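Local structure of DegV family protein (Streptococcus agalactiae, 3LUP) at residues T120-A134 with I147-G160. The protein binds a fatty acid, captured here as elaidic acid, and may take part in lipid transport or fatty acid metabolism. Numbering follows the deposited sequence.
Sequences TKITSAPQGNLVRNA and IVNKIQSQIEKIEG. With ELA (Elaidic acid), chain B.
The amides of Asn-133 and Gln-154 meet with their planes nearly perpendicular, 87° apart. Asn-133 ND2 gives a straight hydrogen bond, within its own amide plane, to Gln-154 OE1 at 2.6 Å; seen from Gln-154, the donor stands above the carbonyl plane, 41° out of it. The other end of the Asn-133 amide is gripped too: Asn-133 OD1 sits at the edge of the Arg-132 guanidinium, in its plane, and accepts from NE at 3.0 Å, while NH1 forms a salt bridge with Asp-231. Gln-154 NE2 is hydrogen-bonded to Asn-285 OD1.

Next to this polar pair, Leu-130 packs among Ile-151, Gln-154, Ile-155 and Ile-158. Its CG leans beside the backbone N (chi1 -74°), bringing CD1 to Ile-155 CG1 at 3.7 Å and CD2 alongside the oppositely running Gln-154 side chain, while Ile-158 CD1 comes tip to tip with both methyls. The other branch of Ile-158, CG2, lies 3.5 Å from Pro-126 CB and also touches Ile-122 CG1. Ile-151 CD1 packs on Ala-134 CB at 4.0 Å. At the margin, Lys-121 NZ makes a long salt bridge to Glu-156 OE2 and a hydrogen bond to Glu-197 O.

The result is a near-antiparallel helix pair, axes 10.3 Å apart at closest approach, linking the parallel sheet to strand 159-163 of the mixed sheet in this DegV fold, where Thr-123 CG2 (3.5 Å from ELA C13) and Gly-160 help line the fatty acid pocket.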
loop_
_atom_site.group_PDB
_atom_site.type_symbol
_atom_site.label_atom_id
_atom_site.label_comp_id
_atom_site.label_asym_id
_atom_site.label_seq_id
_atom_site.Cartn_x
_atom_site.Cartn_y
_atom_site.Cartn_z
ATOM N N THR A 120 4.960 8.041 -1.098
ATOM C CA THR A 120 3.632 7.835 -0.543
ATOM C C THR A 120 3.708 7.320 0.871
ATOM O O THR A 120 2.773 7.508 1.626
ATOM C CB THR A 120 2.782 6.876 -1.379
ATOM O OG1 THR A 120 3.357 5.560 -1.334
ATOM C CG2 THR A 120 2.697 7.367 -2.817
ATOM N N LYS A 121 4.813 6.663 1.223
ATOM C CA LYS A 121 5.024 6.129 2.578
ATOM C C LYS A 121 3.966 5.110 2.992
ATOM O O LYS A 121 3.804 4.791 4.178
ATOM C CB LYS A 121 5.100 7.249 3.607
ATOM C CG LYS A 121 6.242 8.224 3.383
ATOM C CD LYS A 121 6.256 9.208 4.519
ATOM C CE LYS A 121 7.270 10.294 4.316
ATOM N NZ LYS A 121 7.034 11.319 5.373
ATOM N N ILE A 122 3.248 4.589 2.007
ATOM C CA ILE A 122 2.196 3.619 2.274
ATOM C C ILE A 122 2.028 2.651 1.099
ATOM O O ILE A 122 2.877 2.602 0.200
ATOM C CB ILE A 122 0.877 4.325 2.717
ATOM C CG1 ILE A 122 0.005 3.373 3.536
ATOM C CG2 ILE A 122 0.173 5.058 1.554
ATOM C CD1 ILE A 122 0.608 3.079 4.938
ATOM N N THR A 123 0.972 1.856 1.134
ATOM C CA THR A 123 0.672 0.947 0.046
ATOM C C THR A 123 -0.765 0.483 0.205
ATOM O O THR A 123 -1.499 1.051 0.995
ATOM C CB THR A 123 1.700 -0.236 -0.021
ATOM O OG1 THR A 123 1.519 -0.958 -1.240
ATOM C CG2 THR A 123 1.568 -1.185 1.169
ATOM N N SER A 124 -1.177 -0.532 -0.545
ATOM C CA SER A 124 -2.542 -1.048 -0.447
ATOM C C SER A 124 -3.551 0.101 -0.641
ATOM O O SER A 124 -3.374 0.918 -1.557
ATOM C CB SER A 124 -2.740 -1.779 0.890
ATOM O OG SER A 124 -4.056 -2.287 1.011
ATOM N N ALA A 125 -4.557 0.189 0.236
ATOM C CA ALA A 125 -5.742 1.020 0.005
ATOM C C ALA A 125 -5.539 2.538 0.137
ATOM O O ALA A 125 -6.119 3.308 -0.647
ATOM C CB ALA A 125 -6.890 0.551 0.873
ATOM N N PRO A 126 -4.748 2.984 1.142
ATOM C CA PRO A 126 -4.397 4.404 1.188
ATOM C C PRO A 126 -3.713 4.892 -0.086
ATOM O O PRO A 126 -3.997 6.002 -0.544
ATOM C CB PRO A 126 -3.445 4.473 2.388
ATOM C CG PRO A 126 -4.002 3.489 3.322
ATOM C CD PRO A 126 -4.391 2.325 2.417
ATOM N N GLN A 127 -2.832 4.062 -0.642
ATOM C CA GLN A 127 -2.165 4.372 -1.896
ATOM C C GLN A 127 -3.205 4.600 -2.998
ATOM O O GLN A 127 -3.146 5.605 -3.714
ATOM C CB GLN A 127 -1.221 3.235 -2.288
ATOM C CG GLN A 127 0.046 3.663 -3.060
ATOM C CD GLN A 127 0.787 2.476 -3.661
ATOM O OE1 GLN A 127 0.873 1.406 -3.061
ATOM N NE2 GLN A 127 1.314 2.657 -4.854
ATOM N N GLY A 128 -4.174 3.690 -3.096
ATOM C CA GLY A 128 -5.168 3.710 -4.154
ATOM C C GLY A 128 -6.058 4.907 -3.989
ATOM O O GLY A 128 -6.419 5.573 -4.964
ATOM N N ASN A 129 -6.403 5.189 -2.740
ATOM C CA ASN A 129 -7.139 6.403 -2.390
ATOM C C ASN A 129 -6.419 7.681 -2.817
ATOM O O ASN A 129 -7.062 8.606 -3.272
ATOM C CB ASN A 129 -7.412 6.451 -0.890
ATOM C CG ASN A 129 -8.476 5.441 -0.436
ATOM O OD1 ASN A 129 -8.641 5.226 0.766
ATOM N ND2 ASN A 129 -9.206 4.838 -1.385
ATOM N N LEU A 130 -5.091 7.718 -2.692
ATOM C CA LEU A 130 -4.318 8.869 -3.166
ATOM C C LEU A 130 -4.489 9.104 -4.656
ATOM O O LEU A 130 -4.643 10.235 -5.101
ATOM C CB LEU A 130 -2.833 8.731 -2.831
ATOM C CG LEU A 130 -2.474 8.945 -1.359
ATOM C CD1 LEU A 130 -1.005 8.596 -1.130
ATOM C CD2 LEU A 130 -2.798 10.355 -0.879
ATOM N N VAL A 131 -4.446 8.023 -5.419
ATOM C CA VAL A 131 -4.651 8.081 -6.854
ATOM C C VAL A 131 -6.018 8.690 -7.137
ATOM O O VAL A 131 -6.120 9.724 -7.796
ATOM C CB VAL A 131 -4.527 6.669 -7.478
ATOM C CG1 VAL A 131 -4.925 6.669 -8.946
ATOM C CG2 VAL A 131 -3.101 6.116 -7.276
ATOM N N ARG A 132 -7.059 8.056 -6.607
ATOM C CA ARG A 132 -8.415 8.566 -6.678
ATOM C C ARG A 132 -8.529 10.047 -6.264
ATOM O O ARG A 132 -9.164 10.834 -6.963
ATOM C CB ARG A 132 -9.312 7.683 -5.815
ATOM C CG ARG A 132 -10.795 7.868 -6.005
ATOM C CD ARG A 132 -11.355 8.974 -5.133
ATOM N NE ARG A 132 -10.917 8.843 -3.747
ATOM C CZ ARG A 132 -11.484 8.040 -2.851
ATOM N NH1 ARG A 132 -11.012 8.004 -1.609
ATOM N NH2 ARG A 132 -12.517 7.274 -3.188
ATOM N N ASN A 133 -7.934 10.419 -5.134
ATOM C CA ASN A 133 -7.965 11.806 -4.662
ATOM C C ASN A 133 -7.382 12.771 -5.679
ATOM O O ASN A 133 -7.991 13.797 -5.996
ATOM C CB ASN A 133 -7.245 11.968 -3.315
ATOM C CG ASN A 133 -7.984 11.299 -2.185
ATOM O OD1 ASN A 133 -9.025 10.683 -2.399
ATOM N ND2 ASN A 133 -7.446 11.394 -0.974
ATOM N N ALA A 134 -6.210 12.427 -6.202
ATOM C CA ALA A 134 -5.530 13.279 -7.158
ATOM C C ALA A 134 -6.398 13.459 -8.396
ATOM O O ALA A 134 -6.407 14.523 -9.007
ATOM C CB ALA A 134 -4.181 12.698 -7.530
ATOM N N ILE A 147 -2.226 20.287 -6.514
ATOM C CA ILE A 147 -2.608 18.897 -6.355
ATOM C C ILE A 147 -1.512 18.186 -5.584
ATOM O O ILE A 147 -1.774 17.633 -4.520
ATOM C CB ILE A 147 -2.893 18.222 -7.708
ATOM C CG1 ILE A 147 -4.119 18.886 -8.357
ATOM C CG2 ILE A 147 -3.098 16.719 -7.527
ATOM C CD1 ILE A 147 -4.570 18.286 -9.669
ATOM N N VAL A 148 -0.285 18.249 -6.105
ATOM C CA VAL A 148 0.927 17.682 -5.472
ATOM C C VAL A 148 1.033 18.059 -3.993
ATOM O O VAL A 148 1.449 17.263 -3.127
ATOM C CB VAL A 148 2.209 18.190 -6.187
ATOM C CG1 VAL A 148 3.462 17.733 -5.459
ATOM C CG2 VAL A 148 2.248 17.717 -7.609
ATOM N N ASN A 149 0.671 19.307 -3.734
ATOM C CA ASN A 149 0.645 19.855 -2.406
ATOM C C ASN A 149 -0.377 19.135 -1.527
ATOM O O ASN A 149 -0.037 18.625 -0.454
ATOM C CB ASN A 149 0.277 21.308 -2.525
ATOM C CG ASN A 149 1.226 22.181 -1.820
ATOM O OD1 ASN A 149 1.079 22.414 -0.615
ATOM N ND2 ASN A 149 2.219 22.697 -2.554
ATOM N N LYS A 150 -1.622 19.100 -2.003
ATOM C CA LYS A 150 -2.725 18.454 -1.302
ATOM C C LYS A 150 -2.412 16.985 -1.057
ATOM O O LYS A 150 -2.720 16.453 0.011
ATOM C CB LYS A 150 -4.020 18.597 -2.100
ATOM C CG LYS A 150 -5.284 18.228 -1.333
ATOM C CD LYS A 150 -6.524 18.855 -1.995
ATOM C CE LYS A 150 -7.842 18.244 -1.510
ATOM N NZ LYS A 150 -8.381 18.883 -0.288
ATOM N N ILE A 151 -1.782 16.336 -2.031
ATOM C CA ILE A 151 -1.461 14.937 -1.880
ATOM C C ILE A 151 -0.343 14.706 -0.854
ATOM O O ILE A 151 -0.449 13.796 -0.039
ATOM C CB ILE A 151 -1.159 14.265 -3.225
ATOM C CG1 ILE A 151 -2.429 14.184 -4.088
ATOM C CG2 ILE A 151 -0.575 12.875 -3.004
ATOM C CD1 ILE A 151 -3.431 13.113 -3.669
ATOM N N GLN A 152 0.699 15.536 -0.864
ATOM C CA GLN A 152 1.775 15.448 0.139
ATOM C C GLN A 152 1.303 15.606 1.578
ATOM O O GLN A 152 1.723 14.840 2.466
ATOM C CB GLN A 152 2.902 16.434 -0.161
ATOM C CG GLN A 152 4.105 15.764 -0.819
ATOM C CD GLN A 152 4.901 16.698 -1.733
ATOM O OE1 GLN A 152 4.711 17.929 -1.723
ATOM N NE2 GLN A 152 5.803 16.111 -2.537
ATOM N N SER A 153 0.433 16.587 1.809
ATOM C CA SER A 153 -0.177 16.766 3.127
ATOM C C SER A 153 -1.120 15.605 3.473
ATOM O O SER A 153 -1.271 15.262 4.644
ATOM C CB SER A 153 -0.887 18.125 3.249
ATOM O OG SER A 153 -2.108 18.152 2.534
ATOM N N GLN A 154 -1.742 15.006 2.456
ATOM C CA GLN A 154 -2.563 13.807 2.651
ATOM C C GLN A 154 -1.705 12.609 2.994
ATOM O O GLN A 154 -2.065 11.801 3.851
ATOM C CB GLN A 154 -3.388 13.489 1.409
ATOM C CG GLN A 154 -4.724 14.188 1.374
ATOM C CD GLN A 154 -5.532 13.767 0.178
ATOM O OE1 GLN A 154 -5.241 12.753 -0.464
ATOM N NE2 GLN A 154 -6.555 14.547 -0.141
ATOM N N ILE A 155 -0.570 12.496 2.318
ATOM C CA ILE A 155 0.421 11.481 2.648
ATOM C C ILE A 155 0.814 11.563 4.125
ATOM O O ILE A 155 1.119 10.562 4.725
ATOM C CB ILE A 155 1.655 11.604 1.724
ATOM C CG1 ILE A 155 1.326 11.003 0.363
ATOM C CG2 ILE A 155 2.906 10.958 2.348
ATOM C CD1 ILE A 155 2.048 11.643 -0.790
ATOM N N GLU A 156 0.771 12.761 4.709
ATOM C CA GLU A 156 1.090 12.973 6.128
ATOM C C GLU A 156 0.042 12.488 7.129
ATOM O O GLU A 156 0.364 12.245 8.292
ATOM C CB GLU A 156 1.370 14.454 6.389
ATOM C CG GLU A 156 2.502 15.030 5.551
ATOM C CD GLU A 156 3.811 14.288 5.743
ATOM O OE1 GLU A 156 4.534 14.601 6.716
ATOM O OE2 GLU A 156 4.127 13.407 4.918
ATOM N N LYS A 157 -1.211 12.374 6.710
ATOM C CA LYS A 157 -2.262 11.993 7.641
ATOM C C LYS A 157 -2.604 10.522 7.526
ATOM O O LYS A 157 -3.181 9.959 8.441
ATOM C CB LYS A 157 -3.514 12.855 7.470
ATOM C CG LYS A 157 -3.294 14.376 7.431
ATOM C CD LYS A 157 -2.607 14.955 8.667
ATOM C CE LYS A 157 -3.576 15.214 9.798
ATOM N NZ LYS A 157 -2.901 15.812 10.998
ATOM N N ILE A 158 -2.229 9.907 6.404
ATOM C CA ILE A 158 -2.405 8.475 6.191
ATOM C C ILE A 158 -1.711 7.674 7.299
ATOM O O ILE A 158 -0.653 8.062 7.794
ATOM C CB ILE A 158 -1.894 8.049 4.796
ATOM C CG1 ILE A 158 -2.876 8.488 3.713
ATOM C CG2 ILE A 158 -1.718 6.540 4.694
ATOM C CD1 ILE A 158 -2.245 8.692 2.375
ATOM N N GLU A 159 -2.329 6.570 7.699
ATOM C CA GLU A 159 -1.797 5.702 8.731
ATOM C C GLU A 159 -2.046 4.281 8.286
ATOM O O GLU A 159 -3.054 4.009 7.627
ATOM C CB GLU A 159 -2.535 5.922 10.056
ATOM C CG GLU A 159 -2.438 7.347 10.643
ATOM C CD GLU A 159 -1.026 7.738 11.135
ATOM O OE1 GLU A 159 -0.229 6.849 11.561
ATOM O OE2 GLU A 159 -0.726 8.952 11.100
ATOM N N GLY A 160 -1.152 3.373 8.658
ATOM C CA GLY A 160 -1.303 1.968 8.329
ATOM C C GLY A 160 -0.822 1.119 9.484
ATOM O O GLY A 160 0.364 1.121 9.801
HETATM C CA ELA B . 11.395 -4.830 -3.529
HETATM C C ELA B . 12.684 -5.654 -3.616
HETATM O O ELA B . 12.805 -6.801 -3.091
HETATM C C3 ELA B . 10.193 -5.486 -4.204
HETATM C C4 ELA B . 9.039 -4.500 -4.354
HETATM C C5 ELA B . 7.739 -4.999 -3.693
HETATM C C6 ELA B . 7.700 -4.658 -2.196
HETATM C C7 ELA B . 6.674 -5.392 -1.341
HETATM C C8 ELA B . 6.824 -4.974 0.127
HETATM C C9 ELA B . 5.477 -4.909 0.835
HETATM C C10 ELA B . 5.370 -4.791 2.309
HETATM C C11 ELA B . 4.116 -5.279 3.008
HETATM C C12 ELA B . 3.557 -4.260 3.993
HETATM C C13 ELA B . 2.238 -3.652 3.548
HETATM C C14 ELA B . 1.332 -3.269 4.711
HETATM C C15 ELA B . -0.014 -2.755 4.180
HETATM C C16 ELA B . -0.868 -2.049 5.235
HETATM C C17 ELA B . -1.099 -0.587 4.869
HETATM C C18 ELA B . -2.497 -0.107 5.236
HETATM O OXT ELA B . 13.670 -5.166 -4.215
#